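Local coordinates for exported protein (Bacteroides fragilis, PDB 4JX0) that is of unknown function but binds magnesium and combines an E-set-like N-terminal domain with a domain of the F5/8 type C (discoidin-like) family, at residues S257-V262 / F299-A304; S222-Y227 / G307-D312; N84-D89 / A145-M150. All blocks are in the same frame, centred on the assembly; numbering follows the deposited sequence.

Interaction 1: residues S257-V262 / F299-A304; sequences SCRVMV and FENMMA
Arg259 reaches across to Glu300 in a pair of antiparallel strands. Its CB lies 3.7 Å from Glu300 O, the carbonyl that accepts the backbone N-H of Arg259. CG stands anti to the backbone N (chi1 -171°), and CD then comes 3.6 Å from Glu300 OE1. The bend at chi3 (-52°) turns NE out of the extended line of the chain, and the guanidinium spreads toward the partner strand. At its edge, NH1 forms a salt bridge with Glu300 OE1 (2.7 Å); OE1 lies near the guanidinium plane, whereas NH1 stands above the plane of the carboxylate. At the tip, NH2 sits 3.5 Å from Asn301 CB, which lies over one face of the guanidinium, and the Asn301 amide runs almost parallel to it. The CG of selenomethionine Met261 adds an apolar neighbour to the carboxylate.

Asn301 is the extra residue of a beta bulge: Ser257 pairs with Met303 but Arg259 with Glu300, so the register slips by one. On the face of Val260 and Phe299, the ring meets Val260 CG2 at CE1 (4.0 Å) and Cys258 SG at CD1 (3.8 Å), both obliquely, and it also packs on Ile286. The chemistry is thus divided between the sides of the sheet: apolar groups fill the buried one, while on the other, partly exposed, the ion pair probably adds side-chain electrostatics to the backbone ladder.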
ATOM      1  N   SER A 257      10.915   9.963  -5.321  1.00 29.37           N
ATOM      2  CA  SER A 257      10.716   8.523  -5.213  1.00 28.96           C
ATOM      3  C   SER A 257      10.122   7.899  -6.455  1.00 32.26           C
ATOM      4  O   SER A 257       9.454   8.577  -7.227  1.00 32.29           O
ATOM      5  CB  SER A 257       9.784   8.221  -4.042  1.00 32.27           C
ATOM      6  OG  SER A 257       8.499   8.781  -4.244  1.00 41.36           O
ATOM      7  N   CYS A 258      10.341   6.585  -6.611  1.00 28.79           N
ATOM      8  CA  CYS A 258       9.768   5.769  -7.686  1.00 28.67           C
ATOM      9  C   CYS A 258       9.983   4.275  -7.400  1.00 33.70           C
ATOM     10  O   CYS A 258      10.849   3.897  -6.611  1.00 34.71           O
ATOM     11  CB  CYS A 258      10.344   6.153  -9.043  1.00 29.12           C
ATOM     12  SG  CYS A 258      12.097   5.775  -9.241  1.00 33.13           S
ATOM     13  N   ARG A 259       9.190   3.441  -8.069  1.00 29.73           N
ATOM     14  CA  ARG A 259       9.226   1.979  -7.991  1.00 29.02           C
ATOM     15  C   ARG A 259      10.117   1.473  -9.115  1.00 34.01           C
ATOM     16  O   ARG A 259       9.885   1.854 -10.262  1.00 33.68           O
ATOM     17  CB  ARG A 259       7.801   1.467  -8.149  1.00 25.38           C
ATOM     18  CG  ARG A 259       7.577  -0.020  -7.899  1.00 34.26           C
ATOM     19  CD  ARG A 259       6.248  -0.437  -8.499  1.00 36.16           C
ATOM     20  NE  ARG A 259       5.170   0.453  -8.043  1.00 41.41           N
ATOM     21  CZ  ARG A 259       4.133   0.875  -8.771  1.00 51.30           C
ATOM     22  NH1 ARG A 259       3.982   0.476 -10.030  1.00 35.73           N
ATOM     23  NH2 ARG A 259       3.227   1.686  -8.239  1.00 37.91           N
ATOM     24  N   VAL A 260      11.141   0.649  -8.811  1.00 30.03           N
ATOM     25  CA  VAL A 260      12.076   0.158  -9.825  1.00 29.59           C
ATOM     26  C   VAL A 260      11.737  -1.300 -10.208  1.00 34.08           C
ATOM     27  O   VAL A 260      12.063  -2.229  -9.457  1.00 34.04           O
ATOM     28  CB  VAL A 260      13.548   0.289  -9.338  1.00 32.91           C
ATOM     29  CG1 VAL A 260      14.528  -0.086 -10.449  1.00 32.98           C
ATOM     30  CG2 VAL A 260      13.832   1.697  -8.834  1.00 31.95           C
HETATM   31  N   MSE A 261      11.123  -1.490 -11.401  1.00 30.02           N
HETATM   32  CA  MSE A 261      10.802  -2.819 -11.956  1.00 29.83           C
HETATM   33  C   MSE A 261      11.963  -3.285 -12.807  1.00 35.36           C
HETATM   34  O   MSE A 261      12.528  -2.473 -13.535  1.00 35.45           O
HETATM   35  CB  MSE A 261       9.547  -2.772 -12.838  1.00 32.03           C
HETATM   36  CG  MSE A 261       8.333  -2.135 -12.196  1.00 38.54           C
HETATM   37 SE   MSE A 261       7.759  -3.027 -10.580  0.75 46.09          SE
HETATM   38  CE  MSE A 261       7.263  -4.739 -11.316  1.00 43.16           C
ATOM     39  N   VAL A 262      12.303  -4.572 -12.764  1.00 33.30           N
ATOM     40  CA  VAL A 262      13.424  -5.101 -13.544  1.00 33.80           C
ATOM     41  C   VAL A 262      12.982  -6.322 -14.322  1.00 40.16           C
ATOM     42  O   VAL A 262      12.497  -7.264 -13.708  1.00 39.99           O
ATOM     43  CB  VAL A 262      14.597  -5.446 -12.602  1.00 37.34           C
ATOM     44  CG1 VAL A 262      15.755  -6.054 -13.376  1.00 37.67           C
ATOM     45  CG2 VAL A 262      15.055  -4.216 -11.828  1.00 36.33           C
ATOM     46  N   PHE A 299      10.848   2.460 -14.582  1.00 28.48           N
ATOM     47  CA  PHE A 299      10.572   3.317 -13.438  1.00 26.80           C
ATOM     48  C   PHE A 299       9.097   3.658 -13.447  1.00 31.84           C
ATOM     49  O   PHE A 299       8.600   4.126 -14.472  1.00 32.33           O
ATOM     50  CB  PHE A 299      11.428   4.582 -13.505  1.00 27.26           C
ATOM     51  CG  PHE A 299      12.903   4.275 -13.460  1.00 27.53           C
ATOM     52  CD1 PHE A 299      13.516   3.917 -12.269  1.00 29.54           C
ATOM     53  CD2 PHE A 299      13.683   4.357 -14.603  1.00 28.86           C
ATOM     54  CE1 PHE A 299      14.878   3.640 -12.224  1.00 30.05           C
ATOM     55  CE2 PHE A 299      15.043   4.064 -14.557  1.00 31.21           C
ATOM     56  CZ  PHE A 299      15.629   3.701 -13.371  1.00 28.85           C
ATOM     57  N   GLU A 300       8.391   3.387 -12.338  1.00 27.79           N
ATOM     58  CA  GLU A 300       6.952   3.630 -12.210  1.00 27.72           C
ATOM     59  C   GLU A 300       6.650   4.453 -10.963  1.00 33.47           C
ATOM     60  O   GLU A 300       7.493   4.571 -10.080  1.00 32.30           O
ATOM     61  CB  GLU A 300       6.192   2.289 -12.119  1.00 28.89           C
ATOM     62  CG  GLU A 300       6.453   1.327 -13.262  1.00 36.03           C
ATOM     63  CD  GLU A 300       5.742  -0.005 -13.137  1.00 52.88           C
ATOM     64  OE1 GLU A 300       5.569  -0.482 -11.992  1.00 41.58           O
ATOM     65  OE2 GLU A 300       5.398  -0.595 -14.186  1.00 51.74           O
ATOM     66  N   ASN A 301       5.434   5.015 -10.894  1.00 32.32           N
ATOM     67  CA  ASN A 301       4.962   5.788  -9.748  1.00 32.16           C
ATOM     68  C   ASN A 301       5.990   6.869  -9.346  1.00 36.64           C
ATOM     69  O   ASN A 301       6.338   7.024  -8.169  1.00 37.25           O
ATOM     70  CB  ASN A 301       4.684   4.809  -8.599  1.00 31.85           C
ATOM     71  CG  ASN A 301       3.817   5.376  -7.513  1.00 50.14           C
ATOM     72  OD1 ASN A 301       2.790   6.003  -7.778  1.00 42.82           O
ATOM     73  ND2 ASN A 301       4.215   5.185  -6.265  1.00 45.78           N
HETATM   74  N   MSE A 302       6.457   7.630 -10.340  1.00 32.51           N
HETATM   75  CA  MSE A 302       7.495   8.640 -10.121  1.00 30.94           C
HETATM   76  C   MSE A 302       6.902   9.899  -9.499  1.00 33.48           C
HETATM   77  O   MSE A 302       6.116  10.597 -10.150  1.00 34.19           O
HETATM   78  CB  MSE A 302       8.217   8.971 -11.428  1.00 33.07           C
HETATM   79  CG  MSE A 302       8.756   7.742 -12.145  1.00 39.99           C
HETATM   80 SE   MSE A 302       9.675   8.192 -13.768  0.75 48.23          SE
HETATM   81  CE  MSE A 302      11.440   8.478 -13.028  1.00 44.31           C
HETATM   82  N   MSE A 303       7.275  10.169  -8.230  1.00 28.20           N
HETATM   83  CA  MSE A 303       6.829  11.328  -7.459  1.00 27.70           C
HETATM   84  C   MSE A 303       7.946  12.339  -7.246  1.00 32.28           C
HETATM   85  O   MSE A 303       9.082  11.955  -6.960  1.00 31.15           O
HETATM   86  CB  MSE A 303       6.327  10.889  -6.086  1.00 29.58           C
HETATM   87  CG  MSE A 303       5.410  11.908  -5.445  1.00 37.13           C
HETATM   88 SE   MSE A 303       5.096  11.549  -3.592  0.75 45.23          SE
HETATM   89  CE  MSE A 303       6.759  12.150  -2.825  1.00 41.73           C
ATOM     90  N   ALA A 304       7.598  13.641  -7.315  1.00 29.91           N
ATOM     91  CA  ALA A 304       8.534  14.736  -7.073  1.00 29.62           C
ATOM     92  C   ALA A 304       8.599  15.068  -5.575  1.00 34.50           C
ATOM     93  O   ALA A 304       7.755  14.601  -4.813  1.00 34.59           O
ATOM     94  CB  ALA A 304       8.111  15.965  -7.861  1.00 30.68           C
TER

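Interaction 2: residues S222-Y227 / G307-D312; sequences SNANNY and GRFSVD
The Phe309 ring and the methyl group of Ala224 meet obliquely, with Ala224 CB 3.8 Å from Phe309 CD2 and almost as near CG. At the root of the ring, Phe309 CB lies 3.6 Å from Ala224 N, which extends the touch to the backbone. CG of Phe309 is anti to its own carbonyl carbon (chi1 -74°), a setting that starts the ring on its way to Ala224; Asn301 and Met303 of strand 296-304 pack on it too.

The second flat group is the Asn226 amide, whose OD1 takes two N-H groups from opposite faces of its plane, Ser222 N at 2.8 Å and Asn223 N at 2.8 Å. This double grip ties the start of segment 222-227 to its far side. Although Asn223 N also lies 3.2 Å from Phe309 O, the angle is too poor for a hydrogen bond, so the two segments meet by packing alone. Beside the contact, Ser310 OG hydrogen-bonds to Thr221 O, which joins the loops there.

Two tight turns thus abut at the surface, a type I beta turn from Asn223 to Asn226 and an inverse gamma turn centred on Phe309: loop-to-loop packing in what is probably a discoidin-like (F5/8 type C) beta sandwich.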
ATOM      1  N   SER A 222       3.245  13.148 -16.233  1.00 31.42           N
ATOM      2  CA  SER A 222       2.078  13.947 -15.843  1.00 32.39           C
ATOM      3  C   SER A 222       1.190  13.236 -14.790  1.00 37.81           C
ATOM      4  O   SER A 222       0.316  13.889 -14.233  1.00 38.26           O
ATOM      5  CB  SER A 222       1.245  14.292 -17.064  1.00 35.91           C
ATOM      6  OG  SER A 222       2.026  15.030 -17.987  1.00 43.38           O
ATOM      7  N   ASN A 223       1.398  11.936 -14.500  1.00 34.21           N
ATOM      8  CA  ASN A 223       0.602  11.234 -13.487  1.00 34.32           C
ATOM      9  C   ASN A 223       1.348   9.991 -12.989  1.00 38.89           C
ATOM     10  O   ASN A 223       2.363   9.606 -13.572  1.00 38.51           O
ATOM     11  CB  ASN A 223      -0.805  10.867 -14.008  1.00 34.93           C
ATOM     12  CG  ASN A 223      -0.839  10.043 -15.274  1.00 53.55           C
ATOM     13  OD1 ASN A 223      -0.271   8.953 -15.345  1.00 57.41           O
ATOM     14  ND2 ASN A 223      -1.575  10.491 -16.280  1.00 38.17           N
ATOM     15  N   ALA A 224       0.837   9.374 -11.910  1.00 35.32           N
ATOM     16  CA  ALA A 224       1.424   8.178 -11.307  1.00 34.51           C
ATOM     17  C   ALA A 224       1.407   6.957 -12.238  1.00 40.70           C
ATOM     18  O   ALA A 224       2.196   6.033 -12.012  1.00 41.54           O
ATOM     19  CB  ALA A 224       0.693   7.832 -10.024  1.00 34.98           C
ATOM     20  N   ASN A 225       0.515   6.923 -13.256  1.00 38.01           N
ATOM     21  CA  ASN A 225       0.441   5.783 -14.175  1.00 38.52           C
ATOM     22  C   ASN A 225       1.482   5.853 -15.284  1.00 42.77           C
ATOM     23  O   ASN A 225       1.665   4.852 -15.972  1.00 43.21           O
ATOM     24  CB  ASN A 225      -0.954   5.650 -14.790  1.00 41.57           C
ATOM     25  CG  ASN A 225      -2.025   5.375 -13.760  1.00 62.45           C
ATOM     26  OD1 ASN A 225      -1.837   4.579 -12.827  1.00 49.73           O
ATOM     27  ND2 ASN A 225      -3.181   6.015 -13.908  1.00 56.51           N
ATOM     28  N   ASN A 226       2.174   6.995 -15.469  1.00 39.03           N
ATOM     29  CA  ASN A 226       3.221   7.079 -16.491  1.00 38.20           C
ATOM     30  C   ASN A 226       4.445   6.298 -16.052  1.00 40.34           C
ATOM     31  O   ASN A 226       4.678   6.138 -14.849  1.00 40.57           O
ATOM     32  CB  ASN A 226       3.640   8.520 -16.787  1.00 36.54           C
ATOM     33  CG  ASN A 226       2.552   9.434 -17.268  1.00 49.65           C
ATOM     34  OD1 ASN A 226       2.368  10.530 -16.737  1.00 46.77           O
ATOM     35  ND2 ASN A 226       1.853   9.060 -18.319  1.00 36.65           N
ATOM     36  N   TYR A 227       5.227   5.827 -17.026  1.00 34.50           N
ATOM     37  CA  TYR A 227       6.450   5.073 -16.764  1.00 32.94           C
ATOM     38  C   TYR A 227       7.544   5.445 -17.763  1.00 35.83           C
ATOM     39  O   TYR A 227       7.273   6.056 -18.803  1.00 34.97           O
ATOM     40  CB  TYR A 227       6.176   3.553 -16.828  1.00 34.07           C
ATOM     41  CG  TYR A 227       5.690   3.073 -18.185  1.00 36.43           C
ATOM     42  CD1 TYR A 227       6.588   2.731 -19.190  1.00 38.61           C
ATOM     43  CD2 TYR A 227       4.332   2.985 -18.468  1.00 37.61           C
ATOM     44  CE1 TYR A 227       6.147   2.305 -20.443  1.00 40.90           C
ATOM     45  CE2 TYR A 227       3.879   2.546 -19.711  1.00 39.44           C
ATOM     46  CZ  TYR A 227       4.790   2.218 -20.703  1.00 48.68           C
ATOM     47  OH  TYR A 227       4.375   1.794 -21.949  1.00 51.19           O
ATOM     48  N   GLY A 307       5.481  16.514  -3.796  1.00 35.51           N
ATOM     49  CA  GLY A 307       4.363  15.603  -3.606  1.00 34.65           C
ATOM     50  C   GLY A 307       3.563  15.288  -4.856  1.00 38.16           C
ATOM     51  O   GLY A 307       2.823  14.305  -4.854  1.00 37.50           O
ATOM     52  N   ARG A 308       3.699  16.096  -5.942  1.00 34.81           N
ATOM     53  CA  ARG A 308       2.963  15.878  -7.198  1.00 34.18           C
ATOM     54  C   ARG A 308       3.611  14.755  -8.007  1.00 36.78           C
ATOM     55  O   ARG A 308       4.836  14.649  -8.018  1.00 36.03           O
ATOM     56  CB  ARG A 308       2.924  17.164  -8.052  1.00 34.05           C
ATOM     57  CG  ARG A 308       2.335  18.407  -7.380  1.00 45.80           C
ATOM     58  CD  ARG A 308       0.884  18.247  -6.964  1.00 61.57           C
ATOM     59  NE  ARG A 308       0.168  19.530  -6.993  1.00 76.52           N
ATOM     60  CZ  ARG A 308      -0.486  20.038  -8.043  1.00 92.36           C
ATOM     61  NH1 ARG A 308      -0.546  19.372  -9.193  1.00 74.77           N
ATOM     62  NH2 ARG A 308      -1.093  21.217  -7.944  1.00 82.78           N
ATOM     63  N   PHE A 309       2.807  13.952  -8.726  1.00 32.94           N
ATOM     64  CA  PHE A 309       3.325  12.853  -9.552  1.00 32.06           C
ATOM     65  C   PHE A 309       3.684  13.328 -10.966  1.00 36.39           C
ATOM     66  O   PHE A 309       3.131  12.855 -11.962  1.00 37.54           O
ATOM     67  CB  PHE A 309       2.332  11.678  -9.596  1.00 33.55           C
ATOM     68  CG  PHE A 309       2.331  10.933  -8.288  1.00 34.14           C
ATOM     69  CD1 PHE A 309       1.587  11.395  -7.212  1.00 36.51           C
ATOM     70  CD2 PHE A 309       3.188   9.859  -8.082  1.00 34.86           C
ATOM     71  CE1 PHE A 309       1.649  10.755  -5.976  1.00 36.47           C
ATOM     72  CE2 PHE A 309       3.226   9.206  -6.856  1.00 36.88           C
ATOM     73  CZ  PHE A 309       2.475   9.673  -5.804  1.00 34.99           C
ATOM     74  N   SER A 310       4.665  14.234 -11.035  1.00 31.05           N
ATOM     75  CA  SER A 310       5.212  14.773 -12.272  1.00 30.69           C
ATOM     76  C   SER A 310       6.677  15.068 -12.039  1.00 35.24           C
ATOM     77  O   SER A 310       6.974  15.928 -11.216  1.00 36.44           O
ATOM     78  CB  SER A 310       4.465  16.033 -12.691  1.00 34.38           C
ATOM     79  OG  SER A 310       5.082  16.647 -13.812  1.00 41.30           O
ATOM     80  N   VAL A 311       7.586  14.332 -12.693  1.00 30.46           N
ATOM     81  CA  VAL A 311       9.024  14.526 -12.525  1.00 29.73           C
ATOM     82  C   VAL A 311       9.681  14.742 -13.882  1.00 33.71           C
ATOM     83  O   VAL A 311       9.229  14.191 -14.884  1.00 33.38           O
ATOM     84  CB  VAL A 311       9.707  13.347 -11.762  1.00 32.56           C
ATOM     85  CG1 VAL A 311       8.888  12.918 -10.552  1.00 31.79           C
ATOM     86  CG2 VAL A 311       9.974  12.154 -12.672  1.00 32.38           C
ATOM     87  N   ASP A 312      10.797  15.483 -13.882  1.00 29.78           N
ATOM     88  CA  ASP A 312      11.641  15.710 -15.048  1.00 28.90           C
ATOM     89  C   ASP A 312      12.728  14.674 -15.083  1.00 30.14           C
ATOM     90  O   ASP A 312      13.291  14.377 -14.039  1.00 28.42           O
ATOM     91  CB  ASP A 312      12.329  17.094 -14.982  1.00 31.04           C
ATOM     92  CG  ASP A 312      11.502  18.304 -15.330  1.00 40.49           C
ATOM     93  OD1 ASP A 312      10.310  18.136 -15.644  1.00 42.23           O
ATOM     94  OD2 ASP A 312      12.045  19.432 -15.263  1.00 45.86           O
TER

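Interaction 3: residues N84-D89 / A145-M150; sequences NLMKED and AIKLTM
Met86 and Lys147 face each other as a hydrogen-bonded pair in an antiparallel beta ladder, part of the large sheet of the N-terminal domain, which belongs to the E-set clan of immunoglobulin-like folds. Their backbones exchange two bonds, Met86 N to Lys147 O and Lys147 N to Met86 O. The next such pair, Asn84 with Thr149, does the same, and the ladder frays toward Glu88, whose N makes only a weak bond to Ala145 O.

The side chains of Met86, a selenomethionine, and Lys147 lie side by side and point the same way, with SE 3.6 Å from Lys147 CE. Thr149 comes to Met86 at about a right angle, placing CG2 3.7 Å from Met86 CG. Beyond CG the Lys147 chain is fully extended; its methylenes run alongside Glu88, and NZ ends in a salt bridge with Glu88 OE1 (3.1 Å) on the anti side of the carboxylate. A bend of Glu88 at chi2 (62°) turns CD, and the carboxylate it carries has OE1 at Lys147 NZ.

The face of Leu85 and Ile146 is mainly apolar, with Lys87 at its end. Leu85 CD1 touches Ile146 CD1 at 3.8 Å, and both residues pack on Phe112 of the adjoining strand 110-117 and on Phe69 of strand 66-73, farther along the sheet order; Leu148 rests on Val71 of that same strand. Lys87 is positioned by bonds of its own: NZ meets the syn lone pair of Asp89 OD1 and also bonds to Phe105 O. Strand 142-150 is held from its other edge by backbone bonds of Ile146 to Tyr166 and of Leu148 to Ser164.

At the ladder's other end, Asn84 O accepts twice from one residue: Thr149 N approaches nearly head-on at 2.8 Å, and Thr149 OG1 donates from above the carbonyl plane at 3.0 Å.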
ATOM      1  N   ASN A  84     -16.218  -5.976  22.207  1.00 41.11           N
ATOM      2  CA  ASN A  84     -14.990  -6.530  21.639  1.00 41.59           C
ATOM      3  C   ASN A  84     -15.275  -7.198  20.312  1.00 46.91           C
ATOM      4  O   ASN A  84     -16.435  -7.468  20.012  1.00 47.94           O
ATOM      5  CB  ASN A  84     -14.349  -7.541  22.618  1.00 43.99           C
ATOM      6  CG  ASN A  84     -12.830  -7.687  22.472  1.00 72.61           C
ATOM      7  OD1 ASN A  84     -12.221  -7.330  21.445  1.00 63.62           O
ATOM      8  ND2 ASN A  84     -12.183  -8.217  23.498  1.00 64.62           N
ATOM      9  N   LEU A  85     -14.224  -7.460  19.516  1.00 43.83           N
ATOM     10  CA  LEU A  85     -14.349  -8.182  18.248  1.00 43.83           C
ATOM     11  C   LEU A  85     -13.868  -9.609  18.413  1.00 50.63           C
ATOM     12  O   LEU A  85     -13.051  -9.898  19.287  1.00 50.42           O
ATOM     13  CB  LEU A  85     -13.526  -7.512  17.147  1.00 43.20           C
ATOM     14  CG  LEU A  85     -14.075  -6.223  16.595  1.00 47.48           C
ATOM     15  CD1 LEU A  85     -12.993  -5.459  15.890  1.00 47.05           C
ATOM     16  CD2 LEU A  85     -15.252  -6.471  15.657  1.00 50.69           C
HETATM   17  N   MSE A  86     -14.338 -10.496  17.556  1.00 49.93           N
HETATM   18  CA  MSE A  86     -13.872 -11.877  17.574  1.00 51.35           C
HETATM   19  C   MSE A  86     -13.785 -12.385  16.158  1.00 54.16           C
HETATM   20  O   MSE A  86     -14.496 -11.901  15.285  1.00 52.32           O
HETATM   21  CB  MSE A  86     -14.762 -12.770  18.450  1.00 54.85           C
HETATM   22  CG  MSE A  86     -16.125 -13.077  17.872  1.00 63.93           C
HETATM   23 SE   MSE A  86     -16.901 -14.540  18.845  0.75 74.84          SE
HETATM   24  CE  MSE A  86     -15.981 -16.051  17.939  1.00 71.98           C
ATOM     25  N   LYS A  87     -12.899 -13.349  15.935  1.00 52.38           N
ATOM     26  CA  LYS A  87     -12.683 -13.928  14.621  1.00 53.14           C
ATOM     27  C   LYS A  87     -13.704 -15.018  14.391  1.00 59.54           C
ATOM     28  O   LYS A  87     -13.622 -16.071  15.017  1.00 59.55           O
ATOM     29  CB  LYS A  87     -11.248 -14.471  14.517  1.00 55.59           C
ATOM     30  CG  LYS A  87     -10.862 -15.008  13.151  1.00 69.13           C
ATOM     31  CD  LYS A  87      -9.376 -15.331  13.128  1.00 78.01           C
ATOM     32  CE  LYS A  87      -8.986 -16.301  12.045  1.00 87.04           C
ATOM     33  NZ  LYS A  87      -9.221 -15.764  10.681  1.00 97.52           N
ATOM     34  N   GLU A  88     -14.692 -14.751  13.529  1.00 58.25           N
ATOM     35  CA  GLU A  88     -15.711 -15.728  13.169  1.00 59.61           C
ATOM     36  C   GLU A  88     -15.489 -16.076  11.703  1.00 65.21           C
ATOM     37  O   GLU A  88     -15.968 -15.375  10.812  1.00 63.92           O
ATOM     38  CB  GLU A  88     -17.126 -15.190  13.456  1.00 61.03           C
ATOM     39  CG  GLU A  88     -18.230 -16.228  13.280  1.00 75.03           C
ATOM     40  CD  GLU A  88     -18.145 -17.425  14.208  1.00101.90           C
ATOM     41  OE1 GLU A  88     -18.520 -17.289  15.395  1.00100.01           O
ATOM     42  OE2 GLU A  88     -17.686 -18.496  13.751  1.00100.09           O
ATOM     43  N   ASP A  89     -14.723 -17.155  11.464  1.00 64.53           N
ATOM     44  CA  ASP A  89     -14.360 -17.617  10.119  1.00 66.26           C
ATOM     45  C   ASP A  89     -15.561 -18.114   9.291  1.00 72.78           C
ATOM     46  O   ASP A  89     -15.488 -18.082   8.063  1.00 72.74           O
ATOM     47  CB  ASP A  89     -13.309 -18.742  10.208  1.00 69.11           C
ATOM     48  CG  ASP A  89     -11.970 -18.299  10.777  1.00 81.76           C
ATOM     49  OD1 ASP A  89     -11.489 -17.208  10.389  1.00 82.62           O
ATOM     50  OD2 ASP A  89     -11.383 -19.059  11.581  1.00 87.34           O
ATOM     51  N   ALA A 145     -12.831 -12.743   8.585  1.00 45.30           N
ATOM     52  CA  ALA A 145     -14.075 -12.102   8.980  1.00 44.51           C
ATOM     53  C   ALA A 145     -14.096 -11.972  10.487  1.00 46.35           C
ATOM     54  O   ALA A 145     -13.615 -12.865  11.193  1.00 44.91           O
ATOM     55  CB  ALA A 145     -15.261 -12.916   8.493  1.00 45.92           C
ATOM     56  N   ILE A 146     -14.626 -10.847  10.977  1.00 42.70           N
ATOM     57  CA  ILE A 146     -14.715 -10.551  12.410  1.00 41.89           C
ATOM     58  C   ILE A 146     -16.116 -10.067  12.743  1.00 44.03           C
ATOM     59  O   ILE A 146     -16.749  -9.423  11.899  1.00 43.36           O
ATOM     60  CB  ILE A 146     -13.644  -9.516  12.867  1.00 44.19           C
ATOM     61  CG1 ILE A 146     -13.495  -8.363  11.862  1.00 44.11           C
ATOM     62  CG2 ILE A 146     -12.327 -10.220  13.084  1.00 44.07           C
ATOM     63  CD1 ILE A 146     -12.953  -7.076  12.433  1.00 51.42           C
ATOM     64  N   LYS A 147     -16.610 -10.393  13.955  1.00 39.56           N
ATOM     65  CA  LYS A 147     -17.943  -9.965  14.383  1.00 39.12           C
ATOM     66  C   LYS A 147     -17.862  -9.253  15.714  1.00 41.12           C
ATOM     67  O   LYS A 147     -17.013  -9.581  16.544  1.00 40.35           O
ATOM     68  CB  LYS A 147     -18.953 -11.136  14.447  1.00 41.89           C
ATOM     69  CG  LYS A 147     -18.675 -12.215  15.484  1.00 58.61           C
ATOM     70  CD  LYS A 147     -19.777 -13.272  15.450  1.00 74.01           C
ATOM     71  CE  LYS A 147     -19.614 -14.338  16.510  1.00 85.47           C
ATOM     72  NZ  LYS A 147     -20.670 -15.385  16.432  1.00 91.73           N
ATOM     73  N   LEU A 148     -18.758  -8.275  15.909  1.00 36.56           N
ATOM     74  CA  LEU A 148     -18.838  -7.507  17.145  1.00 36.17           C
ATOM     75  C   LEU A 148     -19.574  -8.318  18.212  1.00 43.38           C
ATOM     76  O   LEU A 148     -20.542  -9.024  17.896  1.00 43.62           O
ATOM     77  CB  LEU A 148     -19.560  -6.179  16.870  1.00 35.40           C
ATOM     78  CG  LEU A 148     -19.661  -5.203  18.025  1.00 38.47           C
ATOM     79  CD1 LEU A 148     -18.305  -4.656  18.410  1.00 38.20           C
ATOM     80  CD2 LEU A 148     -20.614  -4.088  17.699  1.00 40.06           C
ATOM     81  N   THR A 149     -19.108  -8.229  19.473  1.00 41.27           N
ATOM     82  CA  THR A 149     -19.702  -8.954  20.603  1.00 41.76           C
ATOM     83  C   THR A 149     -19.843  -8.052  21.821  1.00 48.27           C
ATOM     84  O   THR A 149     -19.165  -7.038  21.909  1.00 47.56           O
ATOM     85  CB  THR A 149     -18.838 -10.179  20.968  1.00 43.06           C
ATOM     86  OG1 THR A 149     -17.581  -9.749  21.498  1.00 43.91           O
ATOM     87  CG2 THR A 149     -18.611 -11.110  19.797  1.00 38.01           C
HETATM   88  N   MSE A 150     -20.718  -8.440  22.760  1.00 47.53           N
HETATM   89  CA  MSE A 150     -20.931  -7.767  24.045  1.00 48.27           C
HETATM   90  C   MSE A 150     -20.577  -8.744  25.142  1.00 56.50           C
HETATM   91  O   MSE A 150     -20.923  -9.925  25.032  1.00 56.80           O
HETATM   92  CB  MSE A 150     -22.377  -7.312  24.196  1.00 50.45           C
HETATM   93  CG  MSE A 150     -22.704  -6.068  23.418  1.00 57.40           C
HETATM   94 SE   MSE A 150     -24.473  -5.398  23.875  0.75 65.46          SE
HETATM   95  CE  MSE A 150     -25.547  -6.989  23.568  1.00 62.31           C
TER

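Overall arrangement
Interaction 3 closes first along the chain and belongs to the ten-stranded sheet of the N-terminal domain; the other two lie in the C-terminal, probably discoidin-like domain on the opposite side of the chain's centre. The centre of interaction 3 is about 39 Å from that of interaction 1 and about 42 Å from that of interaction 2, with no touch. Interactions 1 and 2, by contrast, have centres about 9 Å apart. Both segments of interaction 1 fall between those of interaction 2, so the pairing of strands 255-263 and 296-304 is followed outward by loop packing, with Met303 touching Val311. The contacts thus sample two separate beta-rich parts of the chain.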